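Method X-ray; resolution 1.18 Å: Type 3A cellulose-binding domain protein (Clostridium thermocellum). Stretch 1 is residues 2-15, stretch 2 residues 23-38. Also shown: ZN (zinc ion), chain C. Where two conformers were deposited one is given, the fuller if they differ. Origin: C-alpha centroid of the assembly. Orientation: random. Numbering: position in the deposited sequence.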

ATOM      1  N   ASP A   2     -12.524  -0.588  28.061  1.00 55.03           N
ATOM      2  CA  ASP A   2     -11.367  -1.343  28.525  1.00 51.56           C
ATOM      3  C   ASP A   2     -10.958  -2.443  27.564  1.00 48.11           C
ATOM      4  O   ASP A   2     -10.230  -3.360  27.944  1.00 48.33           O
ATOM      5  CB  ASP A   2     -11.641  -1.937  29.912  1.00 50.72           C
ATOM      6  CG  ASP A   2     -12.875  -2.841  29.937  1.00 48.42           C
ATOM      7  OD1 ASP A   2     -13.562  -2.942  28.891  1.00 45.01           O
ATOM      8  OD2 ASP A   2     -13.159  -3.434  31.013  1.00 48.87           O
ATOM      9  N   LEU A   3     -11.449  -2.371  26.331  1.00 44.86           N
ATOM     10  CA  LEU A   3     -10.897  -3.207  25.281  1.00 42.75           C
ATOM     11  C   LEU A   3     -10.373  -2.281  24.199  1.00 41.94           C
ATOM     12  O   LEU A   3     -11.129  -1.596  23.524  1.00 45.61           O
ATOM     13  CB  LEU A   3     -11.888  -4.235  24.706  1.00 44.04           C
ATOM     14  CG  LEU A   3     -12.086  -5.619  25.365  1.00 44.94           C
ATOM     15  CD1 LEU A   3     -12.921  -6.508  24.465  1.00 45.87           C
ATOM     16  CD2 LEU A   3     -10.782  -6.344  25.711  1.00 45.03           C
ATOM     17  N   LEU A   4      -9.058  -2.268  24.063  1.00 36.73           N
ATOM     18  CA  LEU A   4      -8.373  -1.366  23.165  1.00 36.02           C
ATOM     19  C   LEU A   4      -8.355  -1.866  21.705  1.00 31.45           C
ATOM     20  O   LEU A   4      -8.082  -3.048  21.450  1.00 32.32           O
ATOM     21  CB  LEU A   4      -6.944  -1.273  23.680  1.00 38.96           C
ATOM     22  CG  LEU A   4      -5.981  -0.258  23.101  1.00 44.02           C
ATOM     23  CD1 LEU A   4      -6.297   1.122  23.661  1.00 47.17           C
ATOM     24  CD2 LEU A   4      -4.597  -0.686  23.479  1.00 47.42           C
ATOM     25  N   THR A   5      -8.674  -0.987  20.756  1.00 29.39           N
ATOM     26  CA  THR A   5      -8.427  -1.281  19.342  1.00 26.56           C
ATOM     27  C   THR A   5      -7.069  -0.728  18.981  1.00 23.95           C
ATOM     28  O   THR A   5      -6.820   0.462  19.170  1.00 27.47           O
ATOM     29  CB  THR A   5      -9.514  -0.659  18.432  1.00 28.21           C
ATOM     30  OG1 THR A   5     -10.768  -1.246  18.761  1.00 31.30           O
ATOM     31  CG2 THR A   5      -9.232  -0.931  16.966  1.00 27.75           C
ATOM     32  N   LYS A   6      -6.175  -1.591  18.498  1.00 24.13           N
ATOM     33  CA  LYS A   6      -4.814  -1.166  18.214  1.00 22.87           C
ATOM     34  C   LYS A   6      -4.240  -2.015  17.114  1.00 20.87           C
ATOM     35  O   LYS A   6      -4.502  -3.225  17.033  1.00 20.40           O
ATOM     36  CB  LYS A   6      -3.928  -1.279  19.461  1.00 24.86           C
ATOM     37  CG  LYS A   6      -2.616  -0.518  19.351  1.00 28.41           C
ATOM     38  CD  LYS A   6      -1.836  -0.615  20.654  1.00 32.69           C
ATOM     39  CE  LYS A   6      -0.388  -0.138  20.521  1.00 37.45           C
ATOM     40  NZ  LYS A   6       0.449  -0.659  21.649  1.00 41.12           N
ATOM     41  N   ILE A   7      -3.460  -1.379  16.236  1.00 20.31           N
ATOM     42  CA  ILE A   7      -2.793  -2.084  15.163  1.00 20.15           C
ATOM     43  C   ILE A   7      -1.324  -1.661  15.081  1.00 19.82           C
ATOM     44  O   ILE A   7      -0.942  -0.607  15.621  1.00 21.08           O
ATOM     45  CB  ILE A   7      -3.467  -1.816  13.798  1.00 21.14           C
ATOM     46  CG1 ILE A   7      -3.593  -0.318  13.533  1.00 21.84           C
ATOM     47  CG2 ILE A   7      -4.826  -2.545  13.750  1.00 21.16           C
ATOM     48  CD1 ILE A   7      -4.074   0.027  12.165  1.00 22.49           C
ATOM     49  N   GLU A   8      -0.532  -2.469  14.389  1.00 19.63           N
ATOM     50  CA  GLU A   8       0.808  -2.115  14.018  1.00 20.13           C
ATOM     51  C   GLU A   8       0.923  -2.362  12.523  1.00 18.60           C
ATOM     52  O   GLU A   8       0.400  -3.357  12.026  1.00 19.62           O
ATOM     53  CB  GLU A   8       1.838  -2.961  14.791  1.00 21.48           C
ATOM     54  CG  GLU A   8       3.251  -2.609  14.442  1.00 24.62           C
ATOM     55  CD  GLU A   8       4.253  -3.327  15.307  1.00 29.43           C
ATOM     56  OE1 GLU A   8       4.464  -2.865  16.449  1.00 35.22           O
ATOM     57  OE2 GLU A   8       4.857  -4.331  14.869  1.00 28.00           O
ATOM     58  N   LEU A   9       1.621  -1.485  11.805  1.00 18.91           N
ATOM     59  CA  LEU A   9       1.790  -1.637  10.374  1.00 17.59           C
ATOM     60  C   LEU A   9       3.282  -1.765  10.116  1.00 18.19           C
ATOM     61  O   LEU A   9       4.056  -0.867  10.483  1.00 18.75           O
ATOM     62  CB  LEU A   9       1.191  -0.431   9.668  1.00 19.10           C
ATOM     63  CG  LEU A   9       1.058  -0.383   8.154  1.00 21.99           C
ATOM     64  CD1 LEU A   9       2.409  -0.254   7.413  1.00 21.56           C
ATOM     65  CD2 LEU A   9       0.173  -1.492   7.625  1.00 24.24           C
ATOM     66  N   GLN A  10       3.682  -2.878   9.492  1.00 17.02           N
ATOM     67  CA  GLN A  10       5.057  -3.081   9.054  1.00 16.07           C
ATOM     68  C   GLN A  10       5.097  -3.055   7.539  1.00 16.84           C
ATOM     69  O   GLN A  10       4.115  -3.449   6.885  1.00 17.52           O
ATOM     70  CB  GLN A  10       5.659  -4.376   9.589  1.00 17.86           C
ATOM     71  CG  GLN A  10       5.659  -4.423  11.076  1.00 18.49           C
ATOM     72  CD  GLN A  10       6.347  -5.658  11.597  1.00 23.03           C
ATOM     73  OE1 GLN A  10       6.909  -6.416  10.838  1.00 30.84           O
ATOM     74  NE2 GLN A  10       6.279  -5.889  12.903  1.00 23.68           N
ATOM     75  N   ALA A  11       6.200  -2.605   6.957  1.00 16.53           N
ATOM     76  CA  ALA A  11       6.267  -2.529   5.495  1.00 16.68           C
ATOM     77  C   ALA A  11       7.714  -2.486   5.048  1.00 16.66           C
ATOM     78  O   ALA A  11       8.629  -2.190   5.838  1.00 17.35           O
ATOM     79  CB  ALA A  11       5.549  -1.280   5.007  1.00 17.54           C
ATOM     80  N   TYR A  12       7.939  -2.753   3.777  1.00 16.13           N
ATOM     81  CA  TYR A  12       9.172  -2.399   3.132  1.00 16.05           C
ATOM     82  C   TYR A  12       8.914  -2.343   1.633  1.00 16.84           C
ATOM     83  O   TYR A  12       7.880  -2.816   1.145  1.00 17.52           O
ATOM     84  CB  TYR A  12      10.309  -3.384   3.466  1.00 17.42           C
ATOM     85  CG  TYR A  12      10.235  -4.752   2.854  1.00 18.16           C
ATOM     86  CD1 TYR A  12       9.345  -5.709   3.345  1.00 19.56           C
ATOM     87  CD2 TYR A  12      11.100  -5.129   1.823  1.00 20.47           C
ATOM     88  CE1 TYR A  12       9.292  -7.002   2.807  1.00 21.48           C
ATOM     89  CE2 TYR A  12      11.053  -6.406   1.292  1.00 22.48           C
ATOM     90  CZ  TYR A  12      10.165  -7.340   1.791  1.00 23.60           C
ATOM     91  OH  TYR A  12      10.129  -8.615   1.251  1.00 26.48           O
ATOM     92  N   ASN A  13       9.874  -1.764   0.899  1.00 16.78           N
ATOM     93  CA  ASN A  13       9.842  -1.777  -0.552  1.00 16.51           C
ATOM     94  C   ASN A  13      10.738  -2.869  -1.073  1.00 16.26           C
ATOM     95  O   ASN A  13      11.909  -2.932  -0.766  1.00 18.42           O
ATOM     96  CB  ASN A  13      10.272  -0.407  -1.064  1.00 17.00           C
ATOM     97  CG  ASN A  13       9.225   0.621  -0.824  1.00 15.95           C
ATOM     98  OD1 ASN A  13       9.185   1.268   0.217  1.00 17.73           O
ATOM     99  ND2 ASN A  13       8.317   0.764  -1.771  1.00 16.87           N
ATOM    100  N   HIS A  14      10.166  -3.746  -1.892  1.00 17.22           N
ATOM    101  CA  HIS A  14      10.919  -4.876  -2.408  1.00 18.20           C
ATOM    102  C   HIS A  14      11.840  -4.484  -3.549  1.00 19.97           C
ATOM    103  O   HIS A  14      12.803  -5.198  -3.828  1.00 22.92           O
ATOM    104  CB  HIS A  14       9.930  -5.972  -2.825  1.00 20.32           C
ATOM    105  CG  HIS A  14      10.573  -7.267  -3.203  1.00 21.92           C
ATOM    106  ND1 HIS A  14      10.442  -7.823  -4.457  1.00 24.84           N
ATOM    107  CD2 HIS A  14      11.294  -8.156  -2.482  1.00 23.80           C
ATOM    108  CE1 HIS A  14      11.078  -8.984  -4.503  1.00 25.25           C
ATOM    109  NE2 HIS A  14      11.594  -9.215  -3.314  1.00 25.17           N
ATOM    110  N   ILE A  15      11.534  -3.371  -4.206  1.00 18.61           N
ATOM    111  CA  ILE A  15      12.435  -2.751  -5.160  1.00 17.94           C
ATOM    112  C   ILE A  15      12.762  -1.369  -4.639  1.00 18.13           C
ATOM    113  O   ILE A  15      11.831  -0.566  -4.407  1.00 17.81           O
ATOM    114  CB  ILE A  15      11.795  -2.609  -6.564  1.00 20.52           C
ATOM    115  CG1 ILE A  15      11.488  -3.984  -7.151  1.00 23.51           C
ATOM    116  CG2 ILE A  15      12.695  -1.798  -7.498  1.00 21.98           C
ATOM    117  CD1 ILE A  15      10.771  -3.887  -8.446  1.00 27.25           C
ATOM    118  N   LEU A  23       6.144  -0.066  -8.581  1.00 17.07           N
ATOM    119  CA  LEU A  23       6.204   0.081  -7.120  1.00 17.12           C
ATOM    120  C   LEU A  23       5.913  -1.273  -6.511  1.00 17.26           C
ATOM    121  O   LEU A  23       4.967  -1.937  -6.913  1.00 18.53           O
ATOM    122  CB  LEU A  23       5.159   1.081  -6.644  1.00 18.61           C
ATOM    123  CG  LEU A  23       5.133   2.433  -7.341  1.00 18.21           C
ATOM    124  CD1 LEU A  23       4.020   3.329  -6.767  1.00 20.72           C
ATOM    125  CD2 LEU A  23       6.487   3.121  -7.266  1.00 20.06           C
ATOM    126  N   GLN A  24       6.734  -1.679  -5.538  1.00 17.80           N
ATOM    127  CA  GLN A  24       6.541  -2.971  -4.879  1.00 17.15           C
ATOM    128  C   GLN A  24       6.520  -2.813  -3.359  1.00 16.82           C
ATOM    129  O   GLN A  24       7.369  -3.335  -2.651  1.00 17.81           O
ATOM    130  CB  GLN A  24       7.631  -3.954  -5.297  1.00 19.05           C
ATOM    131  CG  GLN A  24       7.432  -4.426  -6.723  1.00 22.97           C
ATOM    132  CD  GLN A  24       8.176  -5.718  -7.001  1.00 25.87           C
ATOM    133  OE1 GLN A  24       8.859  -6.271  -6.115  1.00 29.28           O
ATOM    134  NE2 GLN A  24       8.068  -6.196  -8.224  1.00 28.41           N
ATOM    135  N   PRO A  25       5.509  -2.113  -2.832  1.00 17.09           N
ATOM    136  CA  PRO A  25       5.329  -2.092  -1.375  1.00 18.41           C
ATOM    137  C   PRO A  25       4.821  -3.434  -0.863  1.00 18.24           C
ATOM    138  O   PRO A  25       3.916  -4.056  -1.468  1.00 18.76           O
ATOM    139  CB  PRO A  25       4.276  -0.988  -1.187  1.00 19.20           C
ATOM    140  CG  PRO A  25       3.444  -1.090  -2.402  1.00 21.28           C
ATOM    141  CD  PRO A  25       4.385  -1.460  -3.527  1.00 18.41           C
ATOM    142  N   ARG A  26       5.431  -3.903   0.221  1.00 17.39           N
ATOM    143  CA  ARG A  26       4.970  -5.097   0.907  1.00 17.95           C
ATOM    144  C   ARG A  26       4.542  -4.667   2.296  1.00 16.59           C
ATOM    145  O   ARG A  26       5.281  -3.923   2.951  1.00 18.60           O
ATOM    146  CB  ARG A  26       6.082  -6.127   0.960  1.00 19.66           C
ATOM    147  CG  ARG A  26       6.444  -6.564  -0.446  1.00 21.93           C
ATOM    148  CD  ARG A  26       7.385  -7.694  -0.489  1.00 25.56           C
ATOM    149  NE  ARG A  26       7.429  -8.216  -1.848  1.00 26.16           N
ATOM    150  CZ  ARG A  26       8.014  -9.360  -2.161  1.00 28.75           C
ATOM    151  NH1 ARG A  26       8.635 -10.061  -1.225  1.00 33.28           N
ATOM    152  NH2 ARG A  26       7.987  -9.799  -3.404  1.00 29.18           N
ATOM    153  N   ILE A  27       3.364  -5.119   2.738  1.00 16.54           N
ATOM    154  CA  ILE A  27       2.754  -4.595   3.943  1.00 17.72           C
ATOM    155  C   ILE A  27       2.265  -5.732   4.818  1.00 17.87           C
ATOM    156  O   ILE A  27       1.747  -6.729   4.322  1.00 19.14           O
ATOM    157  CB  ILE A  27       1.597  -3.659   3.527  1.00 20.24           C
ATOM    158  CG1 ILE A  27       2.167  -2.418   2.779  1.00 21.50           C
ATOM    159  CG2 ILE A  27       0.785  -3.223   4.694  1.00 24.15           C
ATOM    160  CD1 ILE A  27       1.114  -1.589   1.996  1.00 23.15           C
ATOM    161  N   LYS A  28       2.417  -5.561   6.125  1.00 18.12           N
ATOM    162  CA  LYS A  28       1.915  -6.508   7.109  1.00 18.81           C
ATOM    163  C   LYS A  28       1.122  -5.700   8.133  1.00 17.18           C
ATOM    164  O   LYS A  28       1.694  -4.813   8.795  1.00 19.61           O
ATOM    165  CB  LYS A  28       3.068  -7.268   7.746  1.00 21.10           C
ATOM    166  CG  LYS A  28       2.707  -8.347   8.706  1.00 24.38           C
ATOM    167  CD  LYS A  28       3.963  -9.171   9.088  1.00 26.18           C
ATOM    168  CE  LYS A  28       3.679 -10.141  10.194  1.00 33.44           C
ATOM    169  NZ  LYS A  28       4.881 -10.872  10.695  1.00 35.61           N
ATOM    170  N   LEU A  29      -0.169  -5.966   8.218  1.00 18.15           N
ATOM    171  CA  LEU A  29      -1.036  -5.296   9.171  1.00 19.06           C
ATOM    172  C   LEU A  29      -1.316  -6.240  10.309  1.00 19.26           C
ATOM    173  O   LEU A  29      -1.827  -7.352  10.078  1.00 20.09           O
ATOM    174  CB  LEU A  29      -2.362  -4.975   8.508  1.00 20.73           C
ATOM    175  CG  LEU A  29      -3.492  -4.441   9.373  1.00 22.60           C
ATOM    176  CD1 LEU A  29      -3.143  -3.066   9.906  1.00 26.58           C
ATOM    177  CD2 LEU A  29      -4.815  -4.430   8.595  1.00 26.38           C
ATOM    178  N   ILE A  30      -0.983  -5.817  11.512  1.00 18.79           N
ATOM    179  CA  ILE A  30      -1.070  -6.687  12.683  1.00 18.97           C
ATOM    180  C   ILE A  30      -2.049  -6.124  13.689  1.00 18.10           C
ATOM    181  O   ILE A  30      -1.998  -4.938  14.014  1.00 19.66           O
ATOM    182  CB  ILE A  30       0.303  -6.879  13.388  1.00 19.79           C
ATOM    183  CG1 ILE A  30       1.348  -7.326  12.358  1.00 23.32           C
ATOM    184  CG2 ILE A  30       0.176  -7.855  14.550  1.00 22.39           C
ATOM    185  CD1 ILE A  30       2.646  -6.575  12.492  1.00 27.93           C
ATOM    186  N   ASN A  31      -2.940  -6.972  14.194  1.00 19.04           N
ATOM    187  CA  ASN A  31      -3.833  -6.547  15.244  1.00 18.41           C
ATOM    188  C   ASN A  31      -3.119  -6.750  16.586  1.00 20.08           C
ATOM    189  O   ASN A  31      -2.917  -7.880  17.048  1.00 21.26           O
ATOM    190  CB  ASN A  31      -5.125  -7.357  15.175  1.00 20.60           C
ATOM    191  CG  ASN A  31      -6.181  -6.864  16.169  1.00 19.97           C
ATOM    192  OD1 ASN A  31      -5.837  -6.166  17.137  1.00 20.89           O
ATOM    193  ND2 ASN A  31      -7.441  -7.216  15.943  1.00 21.10           N
ATOM    194  N   THR A  32      -2.743  -5.649  17.217  1.00 20.88           N
ATOM    195  CA  THR A  32      -1.992  -5.733  18.466  1.00 22.08           C
ATOM    196  C   THR A  32      -2.854  -5.367  19.675  1.00 22.80           C
ATOM    197  O   THR A  32      -2.364  -5.453  20.799  1.00 27.51           O
ATOM    198  CB  THR A  32      -0.728  -4.856  18.433  1.00 21.47           C
ATOM    199  OG1 THR A  32      -1.138  -3.513  18.179  1.00 23.90           O
ATOM    200  CG2 THR A  32       0.236  -5.276  17.343  1.00 22.89           C
ATOM    201  N   GLY A  33      -4.117  -4.983  19.445  1.00 23.02           N
ATOM    202  CA  GLY A  33      -5.054  -4.650  20.505  1.00 23.37           C
ATOM    203  C   GLY A  33      -5.766  -5.868  21.040  1.00 24.90           C
ATOM    204  O   GLY A  33      -5.299  -6.986  20.912  1.00 28.28           O
ATOM    205  N   ASN A  34      -6.920  -5.683  21.662  0.58 23.52           N
ATOM    206  CA  ASN A  34      -7.673  -6.857  22.097  0.58 25.68           C
ATOM    207  C   ASN A  34      -9.105  -6.853  21.573  0.58 25.62           C
ATOM    208  O   ASN A  34      -9.945  -7.591  22.066  0.58 25.62           O
ATOM    209  CB  ASN A  34      -7.583  -7.108  23.601  0.58 29.14           C
ATOM    210  CG  ASN A  34      -6.273  -7.782  24.007  0.58 27.91           C
ATOM    211  OD1 ASN A  34      -5.912  -8.884  23.529  0.58 24.20           O
ATOM    212  ND2 ASN A  34      -5.554  -7.128  24.901  0.58 31.20           N
ATOM    213  N   THR A  35      -9.353  -6.080  20.519  1.00 24.17           N
ATOM    214  CA  THR A  35     -10.661  -6.104  19.861  1.00 25.30           C
ATOM    215  C   THR A  35     -10.507  -6.690  18.458  1.00 24.49           C
ATOM    216  O   THR A  35      -9.540  -6.412  17.785  1.00 24.67           O
ATOM    217  CB  THR A  35     -11.254  -4.691  19.715  1.00 28.22           C
ATOM    218  OG1 THR A  35     -10.468  -3.947  18.785  1.00 31.80           O
ATOM    219  CG2 THR A  35     -11.264  -3.986  21.062  1.00 28.66           C
ATOM    220  N   PRO A  36     -11.473  -7.475  17.988  1.00 24.20           N
ATOM    221  CA  PRO A  36     -11.467  -7.945  16.589  1.00 23.67           C
ATOM    222  C   PRO A  36     -11.715  -6.754  15.680  1.00 23.77           C
ATOM    223  O   PRO A  36     -12.425  -5.818  16.045  1.00 27.94           O
ATOM    224  CB  PRO A  36     -12.667  -8.921  16.530  1.00 27.34           C
ATOM    225  CG  PRO A  36     -12.870  -9.309  17.984  1.00 29.79           C
ATOM    226  CD  PRO A  36     -12.573  -8.049  18.766  1.00 27.92           C
ATOM    227  N   ILE A  37     -11.140  -6.799  14.486  1.00 21.40           N
ATOM    228  CA  ILE A  37     -11.301  -5.734  13.507  1.00 21.67           C
ATOM    229  C   ILE A  37     -11.918  -6.332  12.243  1.00 21.34           C
ATOM    230  O   ILE A  37     -11.421  -7.312  11.703  1.00 23.69           O
ATOM    231  CB  ILE A  37      -9.938  -5.092  13.172  1.00 22.33           C
ATOM    232  CG1 ILE A  37      -9.369  -4.411  14.431  1.00 22.99           C
ATOM    233  CG2 ILE A  37     -10.068  -4.085  11.989  1.00 24.88           C
ATOM    234  CD1 ILE A  37      -7.901  -4.046  14.343  1.00 23.50           C
ATOM    235  N   THR A  38     -13.021  -5.761  11.788  1.00 21.08           N
ATOM    236  CA  THR A  38     -13.628  -6.228  10.547  1.00 21.46           C
ATOM    237  C   THR A  38     -12.799  -5.706   9.356  1.00 19.74           C
ATOM    238  O   THR A  38     -12.685  -4.494   9.161  1.00 20.95           O
ATOM    239  CB  THR A  38     -15.085  -5.723  10.463  1.00 23.50           C
ATOM    240  OG1 THR A  38     -15.815  -6.261  11.572  1.00 27.91           O
ATOM    241  CG2 THR A  38     -15.754  -6.120   9.131  1.00 24.52           C
TER
HETATM  242 ZN    ZN C1168      12.524 -10.887  -2.882  0.76 34.05          ZN
HETATM  243  O   HOH W   1      -7.509  -4.313  18.343  1.00 23.29           O
HETATM  244  O   HOH W   2       0.922  -1.599  18.070  1.00 51.68           O
HETATM  245  O   HOH W   3       7.481  -9.157  10.956  1.00 40.64           O
HETATM  246  O   HOH W   4       9.032  -0.114  -4.571  1.00 17.72           O
HETATM  247  O   HOH W   5      12.350 -10.759  -0.760  1.00 56.78           O
HETATM  248  O   HOH W   6      14.473 -10.293  -3.206  1.00 49.56           O

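This contact is an antiparallel β-ladder with two unlike faces, one buried and mostly apolar, the other polar and more open, finished at one end by a cation-ring stack and at the other by a turn that bends around backbone carbonyls. Strand 7-13 runs against strand 25-31 at 166°, and the two stretches together bury 1298 Å².

The backbone supplies the regular part. Glu 8, Gln 10 and Tyr 12 form the hydrogen-bonded pairs with Ile 30, Lys 28 and Arg 26, each bonded both ways; in the central pair, Gln 10 N reaches Lys 28 O at 2.9 Å and Lys 28 N reaches Gln 10 O at 2.8 Å. The ladder extends one step further through His 14 N to Gln 24 O, 2.9 Å and nearly straight. At the non-hydrogen-bonded positions the strands come closer, and CA-H...O contacts such as Ala 11 CA to Arg 26 O, 3.1 Å, fill in.

Alternation then sorts the side chains. Ile 7, Leu 9, Ile 27 and Leu 29 share the buried face with the small Ala 11, and their apolar side chains pack with no polar group to satisfy. Leu 9 takes a t chi1 that brings its end closer to the partner strand, placing CD2 3.5 Å from Ile 27 CG2, while Ile 7 CG2 packs at 3.5 Å on Ile 37 CD1 from the strand beyond the turn. Asn 13 and Asn 31 also lie on this face; such buried amides need partners, and Asn 31 ND2 finds one in Thr 35 O at 2.9 Å.

The opposite face carries Glu 8, Gln 10, Tyr 12, Arg 26, Lys 28 and Ile 30, partly exposed except for the buried Tyr 12. The long polar side chains of Glu 8, Gln 10, Arg 26 and Lys 28 serve here because their stems can cover the strands while their polar ends stay reachable; Ile 30 adds an apolar patch, its CD1 3.7 Å from Gln 10 NE2. Gln 10 NE2 donates to Glu 8 OE2 at 2.9 Å, and water 3 links Gln 10 OE1 to Lys 28 NZ. Arg 26, extended beyond chi1, donates from NH1 to Tyr 12 OH at 3.2 Å and lays its guanidinium flat on the His 14 ring, centres 3.5 Å apart and planes at 5°. His 14 is held in its own plane as well: ND1 donates to Gln 24 OE1 at 2.8 Å, leaving NE2 to bind zinc at 2.0 Å.

At the other end, ladder geometry gives way to shared acceptors. Lys 6 O accepts from Thr 32 N at 3.0 Å and, weakly, from Gly 33 N at 3.0 Å. Leu 4 O accepts from Asn 34 N at 2.9 Å. Glycine fits because an ideal CB at Gly 33 would sit 2.5 Å from both Leu 4 O and Lys 6 N, a clash with the facing backbone. Beyond it the hydroxyls Thr 5 OG1 and Thr 35 OG1 form a 2.7 Å hydrogen bond, and water 1 fills the nearby gap, accepting from Lys 6 N at 3.0 Å.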